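Local coordinates for CS6 fimbrial subunit B, CS6 fimbrial subunit A (Escherichia coli, PDB 4B9G), which probably builds, together with subunit CssA, the CS6 colonization-factor fimbriae with which enterotoxigenic Escherichia coli adheres, and is studied here fused to a CssA donor strand, at residues G132-F138 and A150-V156; V41-A47 and E105-F111; Q65-L70 and M80-I84. All coordinates share one frame. Numbering follows the deposited sequence.

Interaction 1 (G132-F138 and A150-V156)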
loop_
_atom_site.group_PDB
_atom_site.type_symbol
_atom_site.label_atom_id
_atom_site.label_comp_id
_atom_site.label_asym_id
_atom_site.label_seq_id
_atom_site.Cartn_x
_atom_site.Cartn_y
_atom_site.Cartn_z
ATOM N N GLY A 132 -1.120 6.419 -7.679
ATOM C CA GLY A 132 -2.376 6.125 -7.007
ATOM C C GLY A 132 -2.332 6.646 -5.586
ATOM O O GLY A 132 -1.504 7.515 -5.268
ATOM N N HIS A 133 -3.190 6.090 -4.728
ATOM C CA HIS A 133 -3.226 6.452 -3.319
ATOM C C HIS A 133 -3.336 5.204 -2.473
ATOM O O HIS A 133 -3.890 4.195 -2.908
ATOM C CB HIS A 133 -4.404 7.366 -3.005
ATOM C CG HIS A 133 -4.247 8.743 -3.569
ATOM N ND1 HIS A 133 -4.546 9.034 -4.881
ATOM C CD2 HIS A 133 -3.805 9.899 -3.021
ATOM C CE1 HIS A 133 -4.297 10.309 -5.116
ATOM N NE2 HIS A 133 -3.861 10.864 -4.002
ATOM N N LEU A 134 -2.803 5.310 -1.257
ATOM C CA LEU A 134 -2.809 4.233 -0.280
ATOM C C LEU A 134 -3.474 4.765 0.987
ATOM O O LEU A 134 -3.027 5.762 1.543
ATOM C CB LEU A 134 -1.372 3.831 0.046
ATOM C CG LEU A 134 -1.224 2.754 1.111
ATOM C CD1 LEU A 134 -1.697 1.379 0.625
ATOM C CD2 LEU A 134 0.210 2.704 1.570
ATOM N N THR A 135 -4.529 4.098 1.445
ATOM C CA THR A 135 -5.185 4.450 2.695
ATOM C C THR A 135 -4.442 3.794 3.855
ATOM O O THR A 135 -4.254 2.577 3.886
ATOM C CB THR A 135 -6.632 3.961 2.737
ATOM O OG1 THR A 135 -7.371 4.554 1.655
ATOM C CG2 THR A 135 -7.274 4.274 4.088
ATOM N N VAL A 136 -4.021 4.620 4.819
ATOM C CA VAL A 136 -3.527 4.136 6.101
ATOM C C VAL A 136 -4.412 4.745 7.177
ATOM O O VAL A 136 -4.693 5.948 7.166
ATOM C CB VAL A 136 -2.048 4.512 6.354
ATOM C CG1 VAL A 136 -1.567 3.964 7.696
ATOM C CG2 VAL A 136 -1.150 4.039 5.208
ATOM N N SER A 137 -4.891 3.899 8.084
ATOM C CA SER A 137 -5.720 4.339 9.197
ATOM C C SER A 137 -5.167 3.778 10.503
ATOM O O SER A 137 -4.685 2.644 10.555
ATOM C CB SER A 137 -7.174 3.896 9.030
ATOM O OG SER A 137 -7.676 4.342 7.781
ATOM N N PHE A 138 -5.237 4.604 11.550
ATOM C CA PHE A 138 -4.815 4.257 12.899
ATOM C C PHE A 138 -6.051 4.182 13.804
ATOM O O PHE A 138 -6.962 5.010 13.692
ATOM C CB PHE A 138 -3.878 5.327 13.467
ATOM C CG PHE A 138 -2.494 5.380 12.840
ATOM C CD1 PHE A 138 -1.993 4.372 12.031
ATOM C CD2 PHE A 138 -1.670 6.452 13.125
ATOM C CE1 PHE A 138 -0.691 4.444 11.518
ATOM C CE2 PHE A 138 -0.378 6.519 12.638
ATOM C CZ PHE A 138 0.113 5.513 11.835
ATOM N N ALA A 150 -7.179 8.305 13.225
ATOM C CA ALA A 150 -6.554 9.084 12.162
ATOM C C ALA A 150 -6.605 8.273 10.878
ATOM O O ALA A 150 -6.541 7.040 10.901
ATOM C CB ALA A 150 -5.109 9.440 12.522
ATOM N N THR A 151 -6.708 8.958 9.742
ATOM C CA THR A 151 -6.621 8.302 8.443
ATOM C C THR A 151 -6.078 9.276 7.406
ATOM O O THR A 151 -6.274 10.493 7.525
ATOM C CB THR A 151 -7.999 7.702 8.010
ATOM O OG1 THR A 151 -7.824 6.894 6.838
ATOM C CG2 THR A 151 -9.025 8.771 7.738
ATOM N N LYS A 152 -5.399 8.828 6.409
ATOM C CA LYS A 152 -4.826 9.573 5.326
ATOM C C LYS A 152 -4.715 8.687 4.088
ATOM O O LYS A 152 -4.356 7.514 4.180
ATOM C CB LYS A 152 -3.466 10.135 5.684
ATOM C CG LYS A 152 -2.645 10.879 4.678
ATOM C CD LYS A 152 -3.046 12.205 4.336
ATOM C CE LYS A 152 -2.020 13.080 3.641
ATOM N NZ LYS A 152 -1.571 12.399 2.584
ATOM N N ASN A 153 -5.068 9.266 2.948
ATOM C CA ASN A 153 -4.801 8.667 1.657
ATOM C C ASN A 153 -3.487 9.233 1.102
ATOM O O ASN A 153 -3.455 10.345 0.593
ATOM C CB ASN A 153 -5.962 8.889 0.686
ATOM C CG ASN A 153 -7.238 8.184 1.128
ATOM O OD1 ASN A 153 -7.207 7.287 1.964
ATOM N ND2 ASN A 153 -8.371 8.604 0.570
ATOM N N PHE A 154 -2.401 8.485 1.251
ATOM C CA PHE A 154 -1.076 8.935 0.824
ATOM C C PHE A 154 -0.887 8.752 -0.680
ATOM O O PHE A 154 -1.103 7.651 -1.200
ATOM C CB PHE A 154 0.022 8.129 1.535
ATOM C CG PHE A 154 0.188 8.460 2.989
ATOM C CD1 PHE A 154 1.052 9.471 3.408
ATOM C CD2 PHE A 154 -0.497 7.741 3.947
ATOM C CE1 PHE A 154 1.209 9.757 4.754
ATOM C CE2 PHE A 154 -0.349 8.045 5.302
ATOM C CZ PHE A 154 0.510 9.041 5.702
ATOM N N PRO A 155 -0.397 9.788 -1.382
ATOM C CA PRO A 155 0.030 9.555 -2.774
ATOM C C PRO A 155 1.193 8.570 -2.851
ATOM O O PRO A 155 2.147 8.679 -2.068
ATOM C CB PRO A 155 0.436 10.954 -3.253
ATOM C CG PRO A 155 -0.322 11.904 -2.362
ATOM C CD PRO A 155 -0.333 11.213 -1.016
ATOM N N VAL A 156 1.089 7.632 -3.796
ATOM C CA VAL A 156 2.096 6.608 -4.021
ATOM C C VAL A 156 2.378 6.514 -5.526
ATOM O O VAL A 156 1.520 6.870 -6.343
ATOM C CB VAL A 156 1.629 5.232 -3.447
ATOM C CG1 VAL A 156 1.441 5.306 -1.954
ATOM C CG2 VAL A 156 0.368 4.741 -4.126
#
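Two antiparallel strands meet here, but they come from different proteins: Gly132-Phe138 belongs to CssB, whereas Ala150-Val156 is the CssA donor strand joined to it by engineering. Gly132 opens the ladder, its N lying 3.0 Å from Val156 O and its O 3.0 Å from Val156 N. His133 points to the exposed face, and its imidazole lies beside Pro155 (NE2 to CG 4.0 Å). Leu134 turns to the core; its N bonds Phe154 O at 2.9 Å, its O accepts Phe154 N at 2.8 Å, and its CB packs on Val156 CG1 at 3.8 Å. On the outer face Thr135 OG1 donates to Asn153 OD1 (2.8 Å), polar side chains suiting a surface row. Val136 pairs with Lys152 (N to O 3.0 Å) and sets CG2 4.0 Å from Phe154 CD2, a branched residue packing against the ring. The hydroxyls Ser137 OG and Thr151 OG1 meet at 2.7 Å. At Phe138, N reaches Ala150 O at 2.8 Å; the small Ala150 methyl lies 4.4 Å from Phe138 CB, while the ring leads off toward Ile17 and Ala20. Alternation thus gives a mainly apolar face (Leu134, Val136, Phe138, Phe154, Val156), from which Lys152 turns its end away, and a face of mostly polar residues: main-chain bonds set the register, and Phe154 and Val156 supply apolar bulk to the CssB core, as expected of donor-strand complementation.

Interaction 2 (V41-A47 and E105-F111)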
loop_
_atom_site.group_PDB
_atom_site.type_symbol
_atom_site.label_atom_id
_atom_site.label_comp_id
_atom_site.label_asym_id
_atom_site.label_seq_id
_atom_site.Cartn_x
_atom_site.Cartn_y
_atom_site.Cartn_z
ATOM N N VAL A 41 6.592 1.018 2.032
ATOM C CA VAL A 41 5.988 1.866 3.052
ATOM C C VAL A 41 6.706 1.576 4.366
ATOM O O VAL A 41 6.897 0.399 4.728
ATOM C CB VAL A 41 4.491 1.539 3.232
ATOM C CG1 VAL A 41 3.846 2.486 4.249
ATOM C CG2 VAL A 41 3.763 1.569 1.893
ATOM N N GLU A 42 7.099 2.624 5.087
ATOM C CA GLU A 42 7.724 2.477 6.405
ATOM C C GLU A 42 6.974 3.343 7.393
ATOM O O GLU A 42 6.608 4.479 7.079
ATOM C CB GLU A 42 9.220 2.828 6.356
ATOM C CG GLU A 42 9.963 2.013 5.284
ATOM C CD GLU A 42 11.477 1.987 5.424
ATOM O OE1 GLU A 42 12.045 2.801 6.165
ATOM O OE2 GLU A 42 12.115 1.150 4.766
ATOM N N MET A 43 6.731 2.823 8.592
ATOM C CA MET A 43 6.044 3.591 9.631
ATOM C C MET A 43 6.485 3.164 11.020
ATOM O O MET A 43 6.863 2.033 11.244
ATOM C CB MET A 43 4.529 3.467 9.527
ATOM C CG MET A 43 3.985 2.060 9.815
ATOM S SD MET A 43 2.150 1.874 9.647
ATOM C CE MET A 43 1.896 2.033 7.880
ATOM N N THR A 44 6.474 4.082 11.967
ATOM C CA THR A 44 6.618 3.674 13.383
ATOM C C THR A 44 5.300 4.001 14.057
ATOM O O THR A 44 4.727 5.018 13.838
ATOM C CB THR A 44 7.835 4.317 14.134
ATOM O OG1 THR A 44 9.055 3.898 13.524
ATOM C CG2 THR A 44 7.889 3.904 15.608
ATOM N N ILE A 45 4.827 3.121 14.890
ATOM C CA ILE A 45 3.510 3.280 15.481
ATOM C C ILE A 45 3.565 4.293 16.638
ATOM O O ILE A 45 4.295 4.069 17.609
ATOM C CB ILE A 45 3.074 1.915 16.013
ATOM C CG1 ILE A 45 3.143 0.843 14.900
ATOM C CG2 ILE A 45 1.700 2.019 16.638
ATOM C CD1 ILE A 45 2.360 1.148 13.637
ATOM N N PRO A 46 2.776 5.379 16.572
ATOM C CA PRO A 46 2.782 6.329 17.684
ATOM C C PRO A 46 2.158 5.737 18.931
ATOM O O PRO A 46 1.287 4.876 18.880
ATOM C CB PRO A 46 1.892 7.469 17.177
ATOM C CG PRO A 46 1.868 7.332 15.699
ATOM C CD PRO A 46 1.960 5.865 15.448
ATOM N N ALA A 47 2.575 6.239 20.087
ATOM C CA ALA A 47 1.952 5.846 21.344
ATOM C C ALA A 47 0.456 6.134 21.240
ATOM O O ALA A 47 0.056 7.175 20.718
ATOM C CB ALA A 47 2.564 6.606 22.505
ATOM N N GLU A 105 3.034 -0.570 19.795
ATOM C CA GLU A 105 3.400 0.847 19.776
ATOM C C GLU A 105 4.914 1.039 19.903
ATOM O O GLU A 105 5.611 0.215 20.500
ATOM C CB GLU A 105 2.603 1.709 20.790
ATOM C CG GLU A 105 2.649 1.331 22.253
ATOM C CD GLU A 105 1.969 2.386 23.141
ATOM O OE1 GLU A 105 0.763 2.704 22.923
ATOM O OE2 GLU A 105 2.639 2.898 24.078
ATOM N N ASN A 106 5.407 2.109 19.283
ATOM C CA ASN A 106 6.822 2.481 19.334
ATOM C C ASN A 106 7.721 1.458 18.682
ATOM O O ASN A 106 8.884 1.296 19.046
ATOM C CB ASN A 106 7.263 2.729 20.763
ATOM C CG ASN A 106 6.621 3.952 21.338
ATOM O OD1 ASN A 106 6.490 4.970 20.657
ATOM N ND2 ASN A 106 6.186 3.861 22.582
ATOM N N THR A 107 7.194 0.700 17.751
ATOM C CA THR A 107 7.935 -0.195 16.918
ATOM C C THR A 107 7.652 0.087 15.460
ATOM O O THR A 107 6.668 0.694 15.088
ATOM C CB THR A 107 7.639 -1.625 17.171
ATOM O OG1 THR A 107 6.345 -1.886 16.735
ATOM C CG2 THR A 107 7.761 -1.960 18.520
ATOM N N SER A 108 8.555 -0.389 14.643
ATOM C CA SER A 108 8.507 -0.035 13.224
ATOM C C SER A 108 7.933 -1.169 12.360
ATOM O O SER A 108 8.150 -2.351 12.631
ATOM C CB SER A 108 9.907 0.346 12.741
ATOM O OG SER A 108 10.284 1.636 13.202
ATOM N N TYR A 109 7.208 -0.776 11.315
ATOM C CA TYR A 109 6.587 -1.693 10.362
ATOM C C TYR A 109 6.992 -1.296 8.948
ATOM O O TYR A 109 7.110 -0.106 8.617
ATOM C CB TYR A 109 5.042 -1.649 10.481
ATOM C CG TYR A 109 4.547 -2.306 11.735
ATOM C CD1 TYR A 109 4.725 -1.701 12.971
ATOM C CD2 TYR A 109 4.000 -3.587 11.706
ATOM C CE1 TYR A 109 4.333 -2.335 14.141
ATOM C CE2 TYR A 109 3.615 -4.233 12.887
ATOM C CZ TYR A 109 3.812 -3.609 14.103
ATOM O OH TYR A 109 3.466 -4.230 15.279
ATOM N N THR A 110 7.198 -2.295 8.101
ATOM C CA THR A 110 7.435 -2.056 6.692
ATOM C C THR A 110 6.494 -2.910 5.869
ATOM O O THR A 110 6.117 -4.014 6.274
ATOM C CB THR A 110 8.888 -2.316 6.266
ATOM O OG1 THR A 110 9.194 -3.695 6.441
ATOM C CG2 THR A 110 9.865 -1.430 7.056
ATOM N N PHE A 111 6.109 -2.377 4.715
ATOM C CA PHE A 111 5.204 -3.035 3.785
ATOM C C PHE A 111 5.718 -2.806 2.369
ATOM O O PHE A 111 6.460 -1.838 2.112
ATOM C CB PHE A 111 3.772 -2.477 3.890
ATOM C CG PHE A 111 3.167 -2.548 5.280
ATOM C CD1 PHE A 111 3.454 -1.577 6.233
ATOM C CD2 PHE A 111 2.280 -3.574 5.620
ATOM C CE1 PHE A 111 2.897 -1.636 7.485
ATOM C CE2 PHE A 111 1.711 -3.636 6.887
ATOM C CZ PHE A 111 2.009 -2.665 7.818
HETATM O O HOH W 1 6.473 6.223 18.008
HETATM O O HOH W 2 5.082 7.739 19.941
#
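Glu105 starts the second segment where regular strand has not yet begun. Its CA lies 3.8 Å from Ile45 CG2, and its carboxylate, which bonds Gly48 through OE1, has that oxygen 3.7 Å from Ala47 CA. Asn106 takes a left-handed backbone conformation (phi 64°, psi 26°), which asparagine tolerates better than most residues; its N bonds Ile45 O at 2.8 Å, and its OD1 accepts from one water that also donates to Ile45 O and from another that accepts from Ala47 N. The side-chain amide is thereby tied to the facing loop through solvent. Thr107 O then receives Ile45 N (3.1 Å), carrying the ladder just past the strand ends. From Ser108 onward the pairing is regular and antiparallel: Ser108 OG and Thr44 OG1 share a hydrogen bond of 2.6 Å on the exposed face. Tyr109 bonds Met43 both ways (N to Met43 O 2.8 Å, O to Met43 N 3.0 Å), and its ring rests against Ile45, CE1 to CG1 3.5 Å, while its hydroxyl is engaged by Ala90 and Lys104. Thr110 returns to the outer face, its CG2 3.9 Å from Glu42 CG. Phe111 closes the run, N and O each 2.9 Å from Val41 O and N respectively; Met43 CE packs 3.8 Å from Phe111 CE1, and Met43 SD lies 5.5 Å from the ring centroid, an oblique Met-aromatic contact. Both segments are CssB, and the pair lies mid-sheet: strand 21-28 borders 37-44 on one side, strand 79-88 borders 108-119 on the other, and Val41 and Met43 face strand 128-142 across the core.

Interaction 3 (Q65-L70 and M80-I84)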
loop_
_atom_site.group_PDB
_atom_site.type_symbol
_atom_site.label_atom_id
_atom_site.label_comp_id
_atom_site.label_asym_id
_atom_site.label_seq_id
_atom_site.Cartn_x
_atom_site.Cartn_y
_atom_site.Cartn_z
ATOM N N GLN A 65 -7.537 -10.910 -1.636
ATOM C CA GLN A 65 -6.659 -9.756 -1.464
ATOM C C GLN A 65 -7.327 -8.503 -2.005
ATOM O O GLN A 65 -8.045 -8.551 -3.003
ATOM C CB GLN A 65 -5.333 -9.986 -2.201
ATOM C CG GLN A 65 -4.606 -11.202 -1.713
ATOM C CD GLN A 65 -3.310 -11.418 -2.452
ATOM O OE1 GLN A 65 -3.245 -11.268 -3.673
ATOM N NE2 GLN A 65 -2.263 -11.772 -1.720
ATOM N N GLN A 66 -6.995 -7.371 -1.387
ATOM C CA GLN A 66 -7.391 -6.058 -1.876
ATOM C C GLN A 66 -6.387 -5.560 -2.926
ATOM O O GLN A 66 -5.261 -5.188 -2.625
ATOM C CB GLN A 66 -7.469 -5.062 -0.727
ATOM C CG GLN A 66 -8.559 -5.415 0.264
ATOM C CD GLN A 66 -9.897 -5.624 -0.419
ATOM O OE1 GLN A 66 -10.404 -4.717 -1.092
ATOM N NE2 GLN A 66 -10.462 -6.826 -0.291
ATOM N N ILE A 67 -6.806 -5.582 -4.181
ATOM C CA ILE A 67 -5.961 -5.203 -5.299
ATOM C C ILE A 67 -6.157 -3.725 -5.625
ATOM O O ILE A 67 -7.280 -3.276 -5.869
ATOM C CB ILE A 67 -6.275 -6.071 -6.522
ATOM C CG1 ILE A 67 -6.109 -7.566 -6.192
ATOM C CG2 ILE A 67 -5.391 -5.661 -7.694
ATOM C CD1 ILE A 67 -4.787 -7.968 -5.650
ATOM N N GLY A 68 -5.069 -2.958 -5.609
ATOM C CA GLY A 68 -5.081 -1.570 -6.025
ATOM C C GLY A 68 -4.465 -1.401 -7.402
ATOM O O GLY A 68 -3.904 -2.336 -7.981
ATOM N N LYS A 69 -4.584 -0.182 -7.918
ATOM C CA LYS A 69 -4.017 0.176 -9.216
ATOM C C LYS A 69 -3.089 1.388 -9.107
ATOM O O LYS A 69 -3.389 2.361 -8.395
ATOM C CB LYS A 69 -5.120 0.528 -10.218
ATOM C CG LYS A 69 -5.925 -0.651 -10.685
ATOM C CD LYS A 69 -6.897 -0.224 -11.766
ATOM C CE LYS A 69 -7.301 -1.408 -12.618
ATOM N NZ LYS A 69 -8.630 -1.953 -12.268
ATOM N N LEU A 70 -1.986 1.330 -9.856
ATOM C CA LEU A 70 -1.170 2.505 -10.161
ATOM C C LEU A 70 -1.392 2.785 -11.645
ATOM O O LEU A 70 -1.161 1.931 -12.497
ATOM C CB LEU A 70 0.305 2.254 -9.863
ATOM C CG LEU A 70 0.608 1.873 -8.407
ATOM C CD1 LEU A 70 2.085 1.614 -8.215
ATOM C CD2 LEU A 70 0.139 2.917 -7.426
ATOM N N MET A 80 -1.167 -0.761 -13.410
ATOM C CA MET A 80 -0.536 -1.884 -12.724
ATOM C C MET A 80 -1.380 -2.259 -11.518
ATOM O O MET A 80 -1.699 -1.403 -10.697
ATOM C CB MET A 80 0.864 -1.484 -12.257
ATOM C CG MET A 80 1.783 -1.038 -13.381
ATOM S SD MET A 80 3.359 -0.519 -12.699
ATOM C CE MET A 80 4.258 -0.094 -14.196
ATOM N N ASN A 81 -1.691 -3.543 -11.390
ATOM C CA ASN A 81 -2.381 -4.082 -10.234
ATOM C C ASN A 81 -1.390 -4.543 -9.164
ATOM O O ASN A 81 -0.330 -5.083 -9.494
ATOM C CB ASN A 81 -3.215 -5.294 -10.640
ATOM C CG ASN A 81 -4.305 -4.966 -11.619
ATOM O OD1 ASN A 81 -4.895 -3.907 -11.568
ATOM N ND2 ASN A 81 -4.575 -5.892 -12.524
ATOM N N TYR A 82 -1.739 -4.376 -7.887
ATOM C CA TYR A 82 -0.840 -4.781 -6.816
ATOM C C TYR A 82 -1.602 -5.041 -5.525
ATOM O O TYR A 82 -2.729 -4.586 -5.364
ATOM C CB TYR A 82 0.245 -3.721 -6.568
ATOM C CG TYR A 82 -0.254 -2.460 -5.906
ATOM C CD1 TYR A 82 -0.816 -1.420 -6.639
ATOM C CD2 TYR A 82 -0.154 -2.301 -4.529
ATOM C CE1 TYR A 82 -1.260 -0.265 -6.019
ATOM C CE2 TYR A 82 -0.577 -1.141 -3.901
ATOM C CZ TYR A 82 -1.126 -0.124 -4.646
ATOM O OH TYR A 82 -1.504 1.046 -4.003
ATOM N N TYR A 83 -0.945 -5.729 -4.590
ATOM C CA TYR A 83 -1.449 -5.867 -3.230
ATOM C C TYR A 83 -0.346 -5.477 -2.237
ATOM O O TYR A 83 0.846 -5.411 -2.586
ATOM C CB TYR A 83 -1.937 -7.294 -2.925
ATOM C CG TYR A 83 -0.877 -8.346 -2.967
ATOM C CD1 TYR A 83 -0.122 -8.654 -1.846
ATOM C CD2 TYR A 83 -0.616 -9.022 -4.158
ATOM C CE1 TYR A 83 0.859 -9.640 -1.918
ATOM C CE2 TYR A 83 0.348 -9.998 -4.235
ATOM C CZ TYR A 83 1.084 -10.303 -3.122
ATOM O OH TYR A 83 2.034 -11.297 -3.166
ATOM N N ILE A 84 -0.738 -5.240 -0.990
ATOM C CA ILE A 84 0.194 -4.878 0.077
ATOM C C ILE A 84 0.598 -6.110 0.906
ATOM O O ILE A 84 -0.264 -6.850 1.412
ATOM C CB ILE A 84 -0.451 -3.808 1.015
ATOM C CG1 ILE A 84 -0.664 -2.501 0.242
ATOM C CG2 ILE A 84 0.380 -3.607 2.280
ATOM C CD1 ILE A 84 0.596 -1.698 -0.071
HETATM O O HOH W 3 0.181 -13.211 -1.133
HETATM O O HOH W 4 -3.510 -4.833 -0.573
HETATM O O HOH W 5 -3.050 2.669 -5.372
HETATM O O HOH W 6 -7.518 -4.151 -10.437
#
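Four main-chain bonds hold this CssB hairpin, Gly68 with Tyr82 (N to O 2.9 Å, O to N 3.0 Å) and Leu70 with Met80 (N to O 2.9 Å, O to N 2.8 Å), and side-chain rotamers decide how its faces fill. Tyr82, with chi1 p, folds its ring back across the neighbouring strand so that a face covers Gly68 CA; any CB there would crowd Tyr82 CE1. Leu70, m and t, adds CG 3.7 Å from Tyr82 CE1, while the extended Met80 carries its end off toward Thr158 and Ile160 of the CssA part. Tyr83 is also p, and the amide oxygen Gln65 OE1 lies over its ring face, 3.5 Å from CD2. Ile67, m at both torsions, sends CD1 to within 4.0 Å of Tyr83 CB and CG2 3.7 Å from Asn81 CB. Lys69 stretches along the surface, where a water joins its NZ to Asn81 OD1. Before Gly68, toward Gln65, direct pairing gives way and a water spans Gln66 O and Ile84 N. Chemically, Leu70, Met80 and Tyr82 thus gather on one apolar and aromatic face, where Tyr82 OH bonds Tyr39, whereas the other side mixes Lys69, Asn81 and water with Ile67 against Tyr83.

In the fold
All three contacts border one hydrophobic core, consistent with the incomplete immunoglobulin-like fold of fimbrial subunits. Interaction 1, the only one to include CssA residues, lies with its centre about 14 Å from those of interactions 2 and 3, which are themselves about 21 Å apart on opposite sides of the chain's centre. It touches both: Leu134 CD2 lies 3.7 Å from Val41 CG2 and Phe138 CE2 3.7 Å from Pro46 CD, while Val156 CG2 comes within 3.8 Å of Leu70 CD2. Interactions 2 and 3 meet through Phe111 CD2 and Ile84 CG2, 3.8 Å apart, on neighbouring strands. The donor strand thus packs against a core that both CssB pairings help to wall.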